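Local coordinates for uncharacterized protein (Pyrococcus horikoshii, PDB 2CYJ) that is of unknown function but belongs to the DUF498/DUF598 (Mth938-like) family and folds as a single small alpha/beta chain around a mixed beta sheet, at residues F61-V66 against K108-I113; V23-G28 against Y56-F61. All blocks are in the same frame, centred on the assembly; numbering follows the deposited sequence. Where two conformers were deposited one is given.

Interaction 1 of 2, residues F61-V66 against K108-I113; sequences FDVLLV and KRILAI
Asp-62 and Arg-109 meet where two parallel strands begin, the carboxylate gripped side-on by two guanidinium nitrogens. NH2 of Arg-109 donates to OD1 of Asp-62 at 2.9 Å, on the syn side of that oxygen but well out of the carboxylate plane, while NE reaches OD2 at 3.1 Å from above that plane. The planes stand 44° apart, yet both oxygens lie close to the guanidinium plane. A bend at chi3 (-63°), where NE turns back, lets the arginine embrace its partner. OD2 also takes the backbone N-H of Arg-109 (N to OD2 2.9 Å), from the same face as NE. In return, the carbonyl O of Arg-109 receives two donors, N of Asp-62 at 2.8 Å and N of Val-63.

From there regular parallel pairing takes over: Leu-111 N to Val-63 O, Leu-65 N to Leu-111 O, Ile-113 N to Leu-65 O. On one face of the sheet CD2 of Leu-111 sits over the Phe-61 ring, offset toward its rim, a CH-pi contact 3.9 Å from CD2 to the ring centroid. CD1 of Leu-64 touches that same CD2 and, 3.9 Å away, CD1 of Ile-113. On the other face Val-63 and Leu-65 pack against Ile-110, and Ala-112 meets CD1 of Leu-65. Leu-65, Ile-110 and Ala-112 pack against helix 94-104, while Val-63 and Leu-65 also touch strand 88-92.

In the second shell, NH1 of Arg-109 bridges to Asp-60, so the guanidinium is shared between two carboxylates. With four bonds reaching Asp-62 OD2 and Arg-109 O, two apiece, this charged knot probably fixes the register of the apolar strands beyond it.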
loop_
_atom_site.group_PDB
_atom_site.type_symbol
_atom_site.label_atom_id
_atom_site.label_comp_id
_atom_site.label_asym_id
_atom_site.label_seq_id
_atom_site.Cartn_x
_atom_site.Cartn_y
_atom_site.Cartn_z
ATOM N N PHE A 61 10.411 -5.185 -7.387
ATOM C CA PHE A 61 9.770 -3.904 -7.646
ATOM C C PHE A 61 10.777 -2.765 -7.585
ATOM O O PHE A 61 11.855 -2.903 -6.997
ATOM C CB PHE A 61 8.612 -3.665 -6.652
ATOM C CG PHE A 61 9.036 -3.616 -5.204
ATOM C CD1 PHE A 61 9.247 -2.398 -4.564
ATOM C CD2 PHE A 61 9.235 -4.794 -4.486
ATOM C CE1 PHE A 61 9.649 -2.349 -3.224
ATOM C CE2 PHE A 61 9.637 -4.762 -3.155
ATOM C CZ PHE A 61 9.847 -3.532 -2.519
ATOM N N ASP A 62 10.410 -1.653 -8.213
ATOM C CA ASP A 62 11.233 -0.449 -8.271
ATOM C C ASP A 62 10.716 0.602 -7.307
ATOM O O ASP A 62 11.477 1.383 -6.733
ATOM C CB ASP A 62 11.179 0.158 -9.678
ATOM C CG ASP A 62 11.628 -0.807 -10.755
ATOM O OD1 ASP A 62 12.753 -1.339 -10.634
ATOM O OD2 ASP A 62 10.859 -1.025 -11.722
ATOM N N VAL A 63 9.403 0.600 -7.134
ATOM C CA VAL A 63 8.727 1.593 -6.329
ATOM C C VAL A 63 7.795 0.994 -5.298
ATOM O O VAL A 63 7.046 0.079 -5.624
ATOM C CB VAL A 63 7.843 2.483 -7.243
ATOM C CG1 VAL A 63 7.086 3.522 -6.415
ATOM C CG2 VAL A 63 8.687 3.154 -8.318
ATOM N N LEU A 64 7.871 1.486 -4.063
ATOM C CA LEU A 64 6.924 1.092 -3.018
ATOM C C LEU A 64 6.049 2.334 -2.852
ATOM O O LEU A 64 6.541 3.417 -2.506
ATOM C CB LEU A 64 7.592 0.779 -1.669
ATOM C CG LEU A 64 6.554 0.627 -0.534
ATOM C CD1 LEU A 64 5.673 -0.606 -0.756
ATOM C CD2 LEU A 64 7.259 0.543 0.807
ATOM N N LEU A 65 4.759 2.180 -3.134
ATOM C CA LEU A 65 3.801 3.272 -3.020
ATOM C C LEU A 65 2.836 2.955 -1.890
ATOM O O LEU A 65 2.171 1.917 -1.893
ATOM C CB LEU A 65 3.047 3.453 -4.343
ATOM C CG LEU A 65 1.977 4.556 -4.460
ATOM C CD1 LEU A 65 0.655 4.065 -3.891
ATOM C CD2 LEU A 65 2.456 5.827 -3.780
ATOM N N VAL A 66 2.775 3.844 -0.909
ATOM C CA VAL A 66 1.883 3.635 0.221
ATOM C C VAL A 66 0.787 4.685 0.284
ATOM O O VAL A 66 1.074 5.885 0.302
ATOM C CB VAL A 66 2.651 3.665 1.578
ATOM C CG1 VAL A 66 1.702 3.351 2.739
ATOM C CG2 VAL A 66 3.804 2.657 1.557
ATOM N N LYS A 108 7.359 1.577 -14.447
ATOM C CA LYS A 108 8.123 1.000 -13.356
ATOM C C LYS A 108 7.291 -0.084 -12.681
ATOM O O LYS A 108 6.058 -0.106 -12.789
ATOM C CB LYS A 108 8.495 2.074 -12.332
ATOM C CG LYS A 108 9.527 3.082 -12.829
ATOM C CD LYS A 108 9.582 4.308 -11.928
ATOM C CE LYS A 108 10.615 5.311 -12.430
ATOM N NZ LYS A 108 10.633 6.541 -11.588
ATOM N N ARG A 109 7.977 -0.990 -11.994
ATOM C CA ARG A 109 7.315 -2.065 -11.277
ATOM C C ARG A 109 6.954 -1.497 -9.915
ATOM O O ARG A 109 7.821 -1.113 -9.130
ATOM C CB ARG A 109 8.253 -3.255 -11.154
ATOM C CG ARG A 109 8.619 -3.835 -12.507
ATOM C CD ARG A 109 9.748 -4.820 -12.396
ATOM N NE ARG A 109 10.959 -4.159 -11.925
ATOM C CZ ARG A 109 12.112 -4.779 -11.699
ATOM N NH1 ARG A 109 12.213 -6.086 -11.900
ATOM N NH2 ARG A 109 13.162 -4.088 -11.276
ATOM N N ILE A 110 5.658 -1.437 -9.644
ATOM C CA ILE A 110 5.181 -0.853 -8.411
ATOM C C ILE A 110 4.469 -1.793 -7.453
ATOM O O ILE A 110 3.556 -2.527 -7.849
ATOM C CB ILE A 110 4.215 0.304 -8.732
ATOM C CG1 ILE A 110 4.844 1.238 -9.771
ATOM C CG2 ILE A 110 3.896 1.075 -7.476
ATOM C CD1 ILE A 110 3.854 2.197 -10.403
ATOM N N LEU A 111 4.911 -1.759 -6.197
ATOM C CA LEU A 111 4.293 -2.512 -5.106
ATOM C C LEU A 111 3.514 -1.442 -4.327
ATOM O O LEU A 111 4.096 -0.450 -3.877
ATOM C CB LEU A 111 5.353 -3.136 -4.196
ATOM C CG LEU A 111 4.811 -3.770 -2.904
ATOM C CD1 LEU A 111 3.842 -4.922 -3.206
ATOM C CD2 LEU A 111 5.998 -4.266 -2.078
ATOM N N ALA A 112 2.205 -1.618 -4.172
ATOM C CA ALA A 112 1.411 -0.619 -3.461
ATOM C C ALA A 112 0.701 -1.188 -2.246
ATOM O O ALA A 112 0.144 -2.275 -2.312
ATOM C CB ALA A 112 0.368 -0.002 -4.410
ATOM N N ILE A 113 0.745 -0.460 -1.134
ATOM C CA ILE A 113 0.050 -0.872 0.087
ATOM C C ILE A 113 -0.954 0.248 0.296
ATOM O O ILE A 113 -0.580 1.422 0.439
ATOM C CB ILE A 113 1.003 -0.973 1.284
ATOM C CG1 ILE A 113 2.081 -2.025 0.989
ATOM C CG2 ILE A 113 0.217 -1.350 2.540
ATOM C CD1 ILE A 113 3.223 -2.033 1.990
#

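Interaction 2 of 2, residues V23-G28 against Y56-F61; sequences VIYPSG and YLVEDF
A single carboxylate, that of Glu-59, holds both the backbone and the side chain of Ser-27, each oxygen offering its syn lone pair. OE2 of Glu-59 accepts from the backbone N of Ser-27 at 2.9 Å, with an N-H...O angle of 143°, and OE1 accepts from OG of the same serine at 2.7 Å. The serine OG lies between its backbone N and carbonyl carbon (chi1 62°), which brings the hydroxyl to the carboxylate that the N-H already meets. The glutamate chain, extended beyond CG, passes Pro-26 running the other way, and OE2 comes within 3.2 Å of CD of Pro-26. An alanine in place of Glu-59 would take away both these acceptors of Ser-27, and the turn would probably be less firmly tied to the loop.

Beside this polar end lies an apolar one. CG2 of Val-23 sits over the centre of the Tyr-56 ring, 3.7 Å from CG2 to the centroid, a CH-pi contact. The side chains of Tyr-25 and Tyr-56 cross at about a right angle, and CE1 of Tyr-25 brings its ring edge within 3.4 Å of the backbone O of Tyr-56. The hydroxyl of Tyr-56 turns elsewhere, to Glu-52 and the N-H of Met-34. CG of Pro-26 rests on CB of Phe-61 at 3.8 Å.

Here a type I beta turn from Tyr-25 to Gly-28, closed by Gly-28 N to Tyr-25 O and linking the antiparallel strands 22-24 and 30-32 in a beta hairpin, is pinned by a neighbouring loop.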
loop_
_atom_site.group_PDB
_atom_site.type_symbol
_atom_site.label_atom_id
_atom_site.label_comp_id
_atom_site.label_asym_id
_atom_site.label_seq_id
_atom_site.Cartn_x
_atom_site.Cartn_y
_atom_site.Cartn_z
ATOM N N VAL A 23 -3.033 -4.876 -0.813
ATOM C CA VAL A 23 -1.688 -4.815 -1.347
ATOM C C VAL A 23 -1.821 -5.148 -2.833
ATOM O O VAL A 23 -2.436 -6.151 -3.203
ATOM C CB VAL A 23 -0.752 -5.841 -0.665
ATOM C CG1 VAL A 23 0.630 -5.810 -1.309
ATOM C CG2 VAL A 23 -0.641 -5.523 0.813
ATOM N N ILE A 24 -1.299 -4.273 -3.684
ATOM C CA ILE A 24 -1.334 -4.488 -5.121
ATOM C C ILE A 24 0.112 -4.739 -5.535
ATOM O O ILE A 24 0.977 -3.867 -5.378
ATOM C CB ILE A 24 -1.874 -3.255 -5.876
ATOM C CG1 ILE A 24 -3.284 -2.914 -5.375
ATOM C CG2 ILE A 24 -1.882 -3.532 -7.373
ATOM C CD1 ILE A 24 -3.784 -1.535 -5.808
ATOM N N TYR A 25 0.377 -5.944 -6.022
ATOM C CA TYR A 25 1.712 -6.324 -6.464
ATOM C C TYR A 25 2.007 -5.793 -7.862
ATOM O O TYR A 25 1.096 -5.459 -8.611
ATOM C CB TYR A 25 1.830 -7.848 -6.421
ATOM C CG TYR A 25 1.822 -8.351 -5.001
ATOM C CD1 TYR A 25 3.001 -8.380 -4.261
ATOM C CD2 TYR A 25 0.630 -8.706 -4.362
ATOM C CE1 TYR A 25 3.007 -8.739 -2.928
ATOM C CE2 TYR A 25 0.626 -9.070 -3.005
ATOM C CZ TYR A 25 1.829 -9.079 -2.302
ATOM O OH TYR A 25 1.874 -9.418 -0.969
ATOM N N PRO A 26 3.298 -5.700 -8.232
ATOM C CA PRO A 26 3.704 -5.202 -9.553
ATOM C C PRO A 26 2.980 -5.850 -10.726
ATOM O O PRO A 26 2.730 -5.195 -11.740
ATOM C CB PRO A 26 5.206 -5.489 -9.584
ATOM C CG PRO A 26 5.598 -5.308 -8.167
ATOM C CD PRO A 26 4.478 -5.970 -7.390
ATOM N N SER A 27 2.669 -7.137 -10.586
ATOM C CA SER A 27 1.973 -7.906 -11.616
ATOM C C SER A 27 0.497 -7.580 -11.695
ATOM O O SER A 27 -0.177 -8.000 -12.631
ATOM C CB SER A 27 2.088 -9.402 -11.327
ATOM O OG SER A 27 1.459 -9.713 -10.087
ATOM N N GLY A 28 -0.018 -6.869 -10.699
ATOM C CA GLY A 28 -1.435 -6.555 -10.702
ATOM C C GLY A 28 -2.218 -7.482 -9.789
ATOM O O GLY A 28 -3.427 -7.319 -9.629
ATOM N N TYR A 56 5.369 -8.741 2.048
ATOM C CA TYR A 56 4.979 -8.296 0.714
ATOM C C TYR A 56 6.125 -8.302 -0.273
ATOM O O TYR A 56 5.947 -7.904 -1.424
ATOM C CB TYR A 56 4.367 -6.897 0.784
ATOM C CG TYR A 56 3.270 -6.787 1.814
ATOM C CD1 TYR A 56 3.148 -5.650 2.604
ATOM C CD2 TYR A 56 2.386 -7.844 2.036
ATOM C CE1 TYR A 56 2.174 -5.566 3.608
ATOM C CE2 TYR A 56 1.405 -7.766 3.035
ATOM C CZ TYR A 56 1.313 -6.626 3.814
ATOM O OH TYR A 56 0.362 -6.545 4.799
ATOM N N LEU A 57 7.300 -8.744 0.172
ATOM C CA LEU A 57 8.463 -8.823 -0.710
ATOM C C LEU A 57 8.381 -10.172 -1.426
ATOM O O LEU A 57 9.078 -11.144 -1.089
ATOM C CB LEU A 57 9.747 -8.708 0.111
ATOM C CG LEU A 57 9.775 -7.447 0.981
ATOM C CD1 LEU A 57 11.106 -7.405 1.717
ATOM C CD2 LEU A 57 9.607 -6.193 0.132
ATOM N N VAL A 58 7.512 -10.213 -2.430
ATOM C CA VAL A 58 7.228 -11.426 -3.195
ATOM C C VAL A 58 7.633 -11.299 -4.658
ATOM O O VAL A 58 8.114 -12.260 -5.261
ATOM C CB VAL A 58 5.716 -11.753 -3.096
ATOM C CG1 VAL A 58 5.381 -12.989 -3.899
ATOM C CG2 VAL A 58 5.329 -11.957 -1.627
ATOM N N GLU A 59 7.403 -10.118 -5.229
ATOM C CA GLU A 59 7.782 -9.830 -6.604
ATOM C C GLU A 59 8.780 -8.683 -6.557
ATOM O O GLU A 59 8.731 -7.839 -5.655
ATOM C CB GLU A 59 6.570 -9.388 -7.432
ATOM C CG GLU A 59 5.473 -10.425 -7.528
ATOM C CD GLU A 59 4.272 -9.928 -8.322
ATOM O OE1 GLU A 59 3.256 -10.653 -8.362
ATOM O OE2 GLU A 59 4.348 -8.821 -8.898
ATOM N N ASP A 60 9.688 -8.657 -7.526
ATOM C CA ASP A 60 10.684 -7.599 -7.616
ATOM C C ASP A 60 9.941 -6.296 -7.940
ATOM O O ASP A 60 8.946 -6.301 -8.672
ATOM C CB ASP A 60 11.681 -7.939 -8.729
ATOM C CG ASP A 60 12.929 -7.082 -8.689
ATOM O OD1 ASP A 60 13.431 -6.810 -7.583
ATOM O OD2 ASP A 60 13.424 -6.696 -9.766
ATOM N N PHE A 61 10.411 -5.185 -7.387
ATOM C CA PHE A 61 9.770 -3.904 -7.646
ATOM C C PHE A 61 10.777 -2.765 -7.585
ATOM O O PHE A 61 11.855 -2.903 -6.997
ATOM C CB PHE A 61 8.612 -3.665 -6.652
ATOM C CG PHE A 61 9.036 -3.616 -5.204
ATOM C CD1 PHE A 61 9.247 -2.398 -4.564
ATOM C CD2 PHE A 61 9.235 -4.794 -4.486
ATOM C CE1 PHE A 61 9.649 -2.349 -3.224
ATOM C CE2 PHE A 61 9.637 -4.762 -3.155
ATOM C CZ PHE A 61 9.847 -3.532 -2.519
#

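In the fold
From the N terminus, strand 22-24 and the turn after it come first. The chain then runs through strand 30-32 and helices 36-42 and 50-54 before residues 56-61 return to that turn, where interaction 2 closes a loop. Phe-61 belongs to both contacts. Interaction 1 closes the next loop, through strand 88-92 and helix 94-104, so the two follow in series, neither enclosing nor crossing the other. In space they adjoin: strand 110-115 lies between 22-24, antiparallel, and 63-68, parallel, and Ala-112 O probably bonds to Ile-24 N. Together they tie the hairpin at one edge of the mixed sheet to its central strands.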